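Local atomic coordinates of Atu0111 protein (Agrobacterium tumefaciens, PDB entry 2FSQ), a protein that is of unknown function but carries a DUF1868 domain of the 2H clan, whose relatives include phosphodiesterases and RNA ligases, so it may act on phosphoesters. Residues V87-R95 with R160-H171. Residues are numbered along the deposited sequence; the frame is centred on the assembly and turned at random.
Sequences VFQGVIESR and RDTFADFFGYRH
Phe88 is the bump of this contact. Its ring drops into a hollow lined by Phe163, Ala164, Phe167 and Tyr169, along the end of helix 150-167 and the loop after it. Phe88 CG lies anti to its own backbone N (chi1 -171°), which points the ring at the helix. Phe163 CB covers one face as a CH-pi contact, 3.9 Å from the ring centroid. The Phe167 ring meets Phe88 obliquely, planes 46° apart, with Phe88 CE2 3.6 Å from Phe167 CG. Tyr169 O sits at the Phe88 ring edge, 3.7 Å from Phe88 CZ. Farther along, Gly90 CA lies 3.8 Å from Phe167 CE1; with no side chain there, the strand can lie directly on that ring.

Polar bonds flank the hollow. Arg160 bends at chi3 (48°), and its NH1 hydrogen-bonds to Val87 O at 2.9 Å, in the plane of the Arg160 guanidinium. The same NH1 reaches Gln89 N through a water. At the other end, Tyr169 OH donates to Gln89 O at 2.7 Å. A second water joins Gly90 O to His171 NE2. The His171 ring turns its CE1 edge to Gln89 OE1, at 3.3 Å.

Val87 and Phe88 form a classic beta bulge against Val45, on the edge strand 84-92 of a four-stranded sheet. An aromatic cluster thus ties this strand to the helix. The carbonyls of Val87, Gln89 and Gly90 find side-chain or water donors, while Tyr169 O, buried against Phe88, finds none.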
ATOM      1  N   VAL A  87      -0.935   4.556  -5.571  1.00 11.03           N
ATOM      2  CA  VAL A  87      -0.340   4.955  -6.846  1.00 11.63           C
ATOM      3  C   VAL A  87       0.780   5.966  -6.589  1.00 11.73           C
ATOM      4  O   VAL A  87       1.854   5.861  -7.165  1.00 11.68           O
ATOM      5  CB  VAL A  87      -1.388   5.576  -7.778  1.00 11.60           C
ATOM      6  CG1 VAL A  87      -0.769   6.036  -9.104  1.00 13.88           C
ATOM      7  CG2 VAL A  87      -2.496   4.553  -8.046  1.00 14.02           C
ATOM      8  N   PHE A  88       0.531   6.930  -5.702  1.00 11.35           N
ATOM      9  CA  PHE A  88       1.554   7.931  -5.355  1.00 11.31           C
ATOM     10  C   PHE A  88       1.303   8.407  -3.939  1.00 11.81           C
ATOM     11  O   PHE A  88       0.214   8.901  -3.647  1.00 12.31           O
ATOM     12  CB  PHE A  88       1.496   9.113  -6.338  1.00 11.73           C
ATOM     13  CG  PHE A  88       2.637  10.074  -6.182  1.00 11.86           C
ATOM     14  CD1 PHE A  88       3.806   9.890  -6.896  1.00 12.41           C
ATOM     15  CD2 PHE A  88       2.539  11.176  -5.328  1.00 11.50           C
ATOM     16  CE1 PHE A  88       4.875  10.773  -6.771  1.00 12.88           C
ATOM     17  CE2 PHE A  88       3.614  12.064  -5.183  1.00 12.30           C
ATOM     18  CZ  PHE A  88       4.762  11.879  -5.920  1.00 11.71           C
ATOM     19  N   GLN A  89       2.281   8.218  -3.042  1.00 10.81           N
ATOM     20  CA  GLN A  89       2.123   8.653  -1.652  1.00 12.05           C
ATOM     21  C   GLN A  89       2.047  10.162  -1.575  1.00 11.89           C
ATOM     22  O   GLN A  89       2.879  10.850  -2.163  1.00 12.35           O
ATOM     23  CB  GLN A  89       3.318   8.244  -0.794  1.00 12.52           C
ATOM     24  CG  GLN A  89       3.420   6.778  -0.486  1.00 13.39           C
ATOM     25  CD  GLN A  89       4.490   6.496   0.576  1.00 14.21           C
ATOM     26  OE1 GLN A  89       4.899   7.392   1.311  1.00 16.14           O
ATOM     27  NE2 GLN A  89       4.943   5.251   0.653  1.00 15.52           N
ATOM     28  N   GLY A  90       1.100  10.665  -0.783  1.00 11.92           N
ATOM     29  CA  GLY A  90       1.045  12.091  -0.453  1.00 12.07           C
ATOM     30  C   GLY A  90       1.871  12.327   0.811  1.00 11.95           C
ATOM     31  O   GLY A  90       2.806  11.585   1.119  1.00 12.41           O
ATOM     32  N   VAL A  91       1.509  13.348   1.572  1.00 11.99           N
ATOM     33  CA  VAL A  91       2.249  13.653   2.803  1.00 12.23           C
ATOM     34  C   VAL A  91       1.647  12.925   3.991  1.00 11.90           C
ATOM     35  O   VAL A  91       0.517  12.436   3.934  1.00 12.58           O
ATOM     36  CB  VAL A  91       2.321  15.182   3.104  1.00 12.53           C
ATOM     37  CG1 VAL A  91       3.038  15.897   1.975  1.00 13.13           C
ATOM     38  CG2 VAL A  91       0.920  15.755   3.330  1.00 14.17           C
ATOM     39  N   ILE A  92       2.405  12.860   5.080  1.00 11.73           N
ATOM     40  CA  ILE A  92       1.914  12.230   6.304  1.00 12.37           C
ATOM     41  C   ILE A  92       2.522  12.903   7.533  1.00 12.73           C
ATOM     42  O   ILE A  92       3.672  13.359   7.501  1.00 12.40           O
ATOM     43  CB  ILE A  92       2.133  10.667   6.270  1.00 12.23           C
ATOM     44  CG1 ILE A  92       1.261   9.956   7.312  1.00 12.37           C
ATOM     45  CG2 ILE A  92       3.624  10.308   6.414  1.00 12.95           C
ATOM     46  CD1 ILE A  92       1.279   8.404   7.182  1.00 13.68           C
ATOM     47  N   GLU A  93       1.742  12.949   8.615  1.00 13.33           N
ATOM     48  CA  GLU A  93       2.110  13.655   9.835  1.00 14.40           C
ATOM     49  C   GLU A  93       3.449  13.202  10.414  1.00 13.51           C
ATOM     50  O   GLU A  93       4.192  14.006  10.995  1.00 13.79           O
ATOM     51  CB  GLU A  93       1.000  13.431  10.863  1.00 15.32           C
ATOM     52  CG  GLU A  93       1.297  13.993  12.247  1.00 18.62           C
ATOM     53  CD  GLU A  93       1.435  15.508  12.252  1.00 22.85           C
ATOM     54  OE1 GLU A  93       0.684  16.180  11.521  1.00 26.68           O
ATOM     55  OE2 GLU A  93       2.292  16.021  13.000  1.00 27.03           O
ATOM     56  N   SER A  94       3.727  11.907  10.244  1.00 13.37           N
ATOM     57  CA  SER A  94       4.900  11.255  10.787  1.00 13.94           C
ATOM     58  C   SER A  94       6.173  11.441   9.966  1.00 13.99           C
ATOM     59  O   SER A  94       7.224  10.929  10.353  1.00 14.58           O
ATOM     60  CB  SER A  94       4.629   9.760  10.936  1.00 14.06           C
ATOM     61  OG  SER A  94       4.093   9.236   9.729  1.00 14.98           O
ATOM     62  N   ARG A  95       6.093  12.166   8.841  1.00 13.18           N
ATOM     63  CA  ARG A  95       7.264  12.341   7.994  1.00 13.60           C
ATOM     64  C   ARG A  95       7.315  13.756   7.402  1.00 13.78           C
ATOM     65  O   ARG A  95       7.167  13.961   6.197  1.00 13.65           O
ATOM     66  CB  ARG A  95       7.347  11.227   6.934  1.00 13.93           C
ATOM     67  CG  ARG A  95       8.690  11.212   6.228  1.00 15.87           C
ATOM     68  CD  ARG A  95       9.050   9.874   5.668  1.00 19.06           C
ATOM     69  NE  ARG A  95       8.020   9.424   4.769  1.00 19.28           N
ATOM     70  CZ  ARG A  95       8.058   8.269   4.110  1.00 20.35           C
ATOM     71  NH1 ARG A  95       7.035   7.950   3.319  1.00 19.31           N
ATOM     72  NH2 ARG A  95       9.106   7.436   4.256  1.00 19.54           N
ATOM     73  N   ARG A 160       2.619   8.309 -12.310  1.00 13.74           N
ATOM     74  CA  ARG A 160       3.456   8.679 -11.163  1.00 13.62           C
ATOM     75  C   ARG A 160       4.353   9.857 -11.473  1.00 14.98           C
ATOM     76  O   ARG A 160       4.512  10.734 -10.637  1.00 14.82           O
ATOM     77  CB  ARG A 160       4.263   7.476 -10.671  1.00 13.59           C
ATOM     78  CG  ARG A 160       3.396   6.535  -9.844  1.00 13.39           C
ATOM     79  CD  ARG A 160       4.110   5.245  -9.447  1.00 11.91           C
ATOM     80  NE  ARG A 160       5.443   5.520  -8.902  1.00 10.38           N
ATOM     81  CZ  ARG A 160       5.680   5.908  -7.652  1.00 10.45           C
ATOM     82  NH1 ARG A 160       4.676   6.083  -6.792  1.00 11.81           N
ATOM     83  NH2 ARG A 160       6.931   6.156  -7.275  1.00 11.31           N
ATOM     84  N   ASP A 161       4.924   9.892 -12.670  1.00 14.67           N
ATOM     85  CA  ASP A 161       5.769  11.031 -13.031  1.00 16.29           C
ATOM     86  C   ASP A 161       4.929  12.303 -13.049  1.00 16.70           C
ATOM     87  O   ASP A 161       5.382  13.380 -12.642  1.00 17.70           O
ATOM     88  CB  ASP A 161       6.399  10.834 -14.410  1.00 16.44           C
ATOM     89  CG  ASP A 161       7.541   9.831 -14.405  1.00 18.62           C
ATOM     90  OD1 ASP A 161       8.039   9.489 -13.306  1.00 19.98           O
ATOM     91  OD2 ASP A 161       7.930   9.375 -15.511  1.00 22.08           O
ATOM     92  N   THR A 162       3.694  12.183 -13.527  1.00 16.03           N
ATOM     93  CA  THR A 162       2.827  13.341 -13.580  1.00 16.86           C
ATOM     94  C   THR A 162       2.447  13.766 -12.157  1.00 16.86           C
ATOM     95  O   THR A 162       2.470  14.954 -11.831  1.00 17.12           O
ATOM     96  CB  THR A 162       1.574  13.061 -14.459  1.00 16.54           C
ATOM     97  OG1 THR A 162       1.989  12.547 -15.733  1.00 18.45           O
ATOM     98  CG2 THR A 162       0.738  14.340 -14.680  1.00 17.84           C
ATOM     99  N   PHE A 163       2.137  12.803 -11.286  1.00 16.07           N
ATOM    100  CA  PHE A 163       1.864  13.147  -9.899  1.00 16.12           C
ATOM    101  C   PHE A 163       3.034  13.827  -9.215  1.00 16.59           C
ATOM    102  O   PHE A 163       2.817  14.723  -8.401  1.00 16.17           O
ATOM    103  CB  PHE A 163       1.435  11.930  -9.080  1.00 15.55           C
ATOM    104  CG  PHE A 163      -0.019  11.544  -9.280  1.00 15.07           C
ATOM    105  CD1 PHE A 163      -1.050  12.475  -9.108  1.00 16.53           C
ATOM    106  CD2 PHE A 163      -0.350  10.245  -9.603  1.00 14.21           C
ATOM    107  CE1 PHE A 163      -2.387  12.091  -9.286  1.00 17.02           C
ATOM    108  CE2 PHE A 163      -1.656   9.852  -9.772  1.00 15.17           C
ATOM    109  CZ  PHE A 163      -2.682  10.771  -9.633  1.00 15.91           C
ATOM    110  N   ALA A 164       4.257  13.412  -9.537  1.00 16.55           N
ATOM    111  CA  ALA A 164       5.435  14.033  -8.923  1.00 17.71           C
ATOM    112  C   ALA A 164       5.468  15.517  -9.250  1.00 18.46           C
ATOM    113  O   ALA A 164       5.800  16.331  -8.400  1.00 18.20           O
ATOM    114  CB  ALA A 164       6.714  13.342  -9.381  1.00 18.06           C
ATOM    115  N   ASP A 165       5.099  15.874 -10.479  1.00 18.51           N
ATOM    116  CA  ASP A 165       5.022  17.287 -10.861  1.00 20.38           C
ATOM    117  C   ASP A 165       3.976  18.044 -10.050  1.00 20.46           C
ATOM    118  O   ASP A 165       4.223  19.154  -9.588  1.00 21.55           O
ATOM    119  CB  ASP A 165       4.723  17.423 -12.356  1.00 21.16           C
ATOM    120  CG  ASP A 165       5.890  17.017 -13.226  1.00 24.72           C
ATOM    121  OD1 ASP A 165       7.041  17.012 -12.736  1.00 28.50           O
ATOM    122  OD2 ASP A 165       5.654  16.696 -14.416  1.00 29.86           O
ATOM    123  N   PHE A 166       2.792  17.456  -9.889  1.00 19.16           N
ATOM    124  CA  PHE A 166       1.732  18.100  -9.103  1.00 18.73           C
ATOM    125  C   PHE A 166       2.015  18.171  -7.604  1.00 18.76           C
ATOM    126  O   PHE A 166       1.720  19.160  -6.940  1.00 19.58           O
ATOM    127  CB  PHE A 166       0.377  17.424  -9.378  1.00 19.39           C
ATOM    128  CG  PHE A 166      -0.253  17.856 -10.683  1.00 19.37           C
ATOM    129  CD1 PHE A 166       0.215  17.370 -11.899  1.00 21.13           C
ATOM    130  CD2 PHE A 166      -1.298  18.771 -10.687  1.00 21.65           C
ATOM    131  CE1 PHE A 166      -0.367  17.765 -13.102  1.00 21.60           C
ATOM    132  CE2 PHE A 166      -1.886  19.173 -11.892  1.00 21.88           C
ATOM    133  CZ  PHE A 166      -1.414  18.682 -13.088  1.00 22.11           C
ATOM    134  N   PHE A 167       2.593  17.107  -7.063  1.00 16.67           N
ATOM    135  CA  PHE A 167       2.874  17.056  -5.629  1.00 16.58           C
ATOM    136  C   PHE A 167       4.134  17.831  -5.252  1.00 16.67           C
ATOM    137  O   PHE A 167       4.268  18.264  -4.106  1.00 17.90           O
ATOM    138  CB  PHE A 167       2.947  15.599  -5.157  1.00 16.13           C
ATOM    139  CG  PHE A 167       1.603  14.994  -4.870  1.00 15.90           C
ATOM    140  CD1 PHE A 167       1.161  14.872  -3.560  1.00 16.61           C
ATOM    141  CD2 PHE A 167       0.769  14.545  -5.906  1.00 15.80           C
ATOM    142  CE1 PHE A 167      -0.087  14.314  -3.261  1.00 17.04           C
ATOM    143  CE2 PHE A 167      -0.485  13.983  -5.612  1.00 16.83           C
ATOM    144  CZ  PHE A 167      -0.910  13.873  -4.290  1.00 15.79           C
ATOM    145  N   GLY A 168       5.042  17.983  -6.215  1.00 16.10           N
ATOM    146  CA  GLY A 168       6.246  18.797  -6.039  1.00 16.54           C
ATOM    147  C   GLY A 168       7.353  18.133  -5.240  1.00 16.17           C
ATOM    148  O   GLY A 168       8.191  18.812  -4.653  1.00 17.10           O
ATOM    149  N   TYR A 169       7.386  16.802  -5.249  1.00 15.26           N
ATOM    150  CA  TYR A 169       8.504  16.045  -4.695  1.00 14.17           C
ATOM    151  C   TYR A 169       8.516  14.677  -5.338  1.00 14.13           C
ATOM    152  O   TYR A 169       7.538  14.267  -5.986  1.00 14.23           O
ATOM    153  CB  TYR A 169       8.406  15.885  -3.162  1.00 13.81           C
ATOM    154  CG  TYR A 169       7.128  15.195  -2.712  1.00 13.43           C
ATOM    155  CD1 TYR A 169       6.976  13.806  -2.811  1.00 12.92           C
ATOM    156  CD2 TYR A 169       6.078  15.924  -2.189  1.00 12.58           C
ATOM    157  CE1 TYR A 169       5.800  13.181  -2.398  1.00 12.85           C
ATOM    158  CE2 TYR A 169       4.913  15.312  -1.781  1.00 12.50           C
ATOM    159  CZ  TYR A 169       4.782  13.944  -1.879  1.00 12.37           C
ATOM    160  OH  TYR A 169       3.608  13.377  -1.469  1.00 12.64           O
ATOM    161  N   ARG A 170       9.649  13.992  -5.171  0.60 14.07           N
ATOM    162  CA  ARG A 170       9.837  12.586  -5.551  0.60 14.57           C
ATOM    163  C   ARG A 170      10.560  11.898  -4.400  0.60 13.88           C
ATOM    164  O   ARG A 170      11.514  12.457  -3.829  0.60 13.72           O
ATOM    165  CB  ARG A 170      10.701  12.449  -6.817  0.60 15.26           C
ATOM    166  CG  ARG A 170       9.997  12.764  -8.126  0.60 17.00           C
ATOM    167  CD  ARG A 170      10.967  12.807  -9.310  0.60 16.58           C
ATOM    168  NE  ARG A 170      10.267  13.008 -10.581  0.60 20.50           N
ATOM    169  CZ  ARG A 170      10.440  12.260 -11.666  0.60 21.59           C
ATOM    170  NH1 ARG A 170      11.311  11.261 -11.669  0.60 22.77           N
ATOM    171  NH2 ARG A 170       9.750  12.526 -12.765  0.60 22.85           N
ATOM    172  N   HIS A 171      10.119  10.691  -4.057  1.00 12.50           N
ATOM    173  CA  HIS A 171      10.851   9.886  -3.065  1.00 12.58           C
ATOM    174  C   HIS A 171      12.088   9.250  -3.713  1.00 12.96           C
ATOM    175  O   HIS A 171      12.163   9.142  -4.939  1.00 12.25           O
ATOM    176  CB  HIS A 171       9.949   8.786  -2.511  1.00 12.51           C
ATOM    177  CG  HIS A 171       8.798   9.292  -1.703  1.00 11.62           C
ATOM    178  ND1 HIS A 171       7.959   8.446  -1.005  1.00 12.69           N
ATOM    179  CD2 HIS A 171       8.339  10.553  -1.480  1.00 11.88           C
ATOM    180  CE1 HIS A 171       7.041   9.165  -0.380  1.00 13.10           C
ATOM    181  NE2 HIS A 171       7.252  10.444  -0.640  1.00 11.98           N
TER
HETATM  182  O   HOH W   1       4.753   7.117  -4.077  1.00 12.11           O
HETATM  183  O   HOH W   2       5.491  11.945   0.901  1.00 13.60           O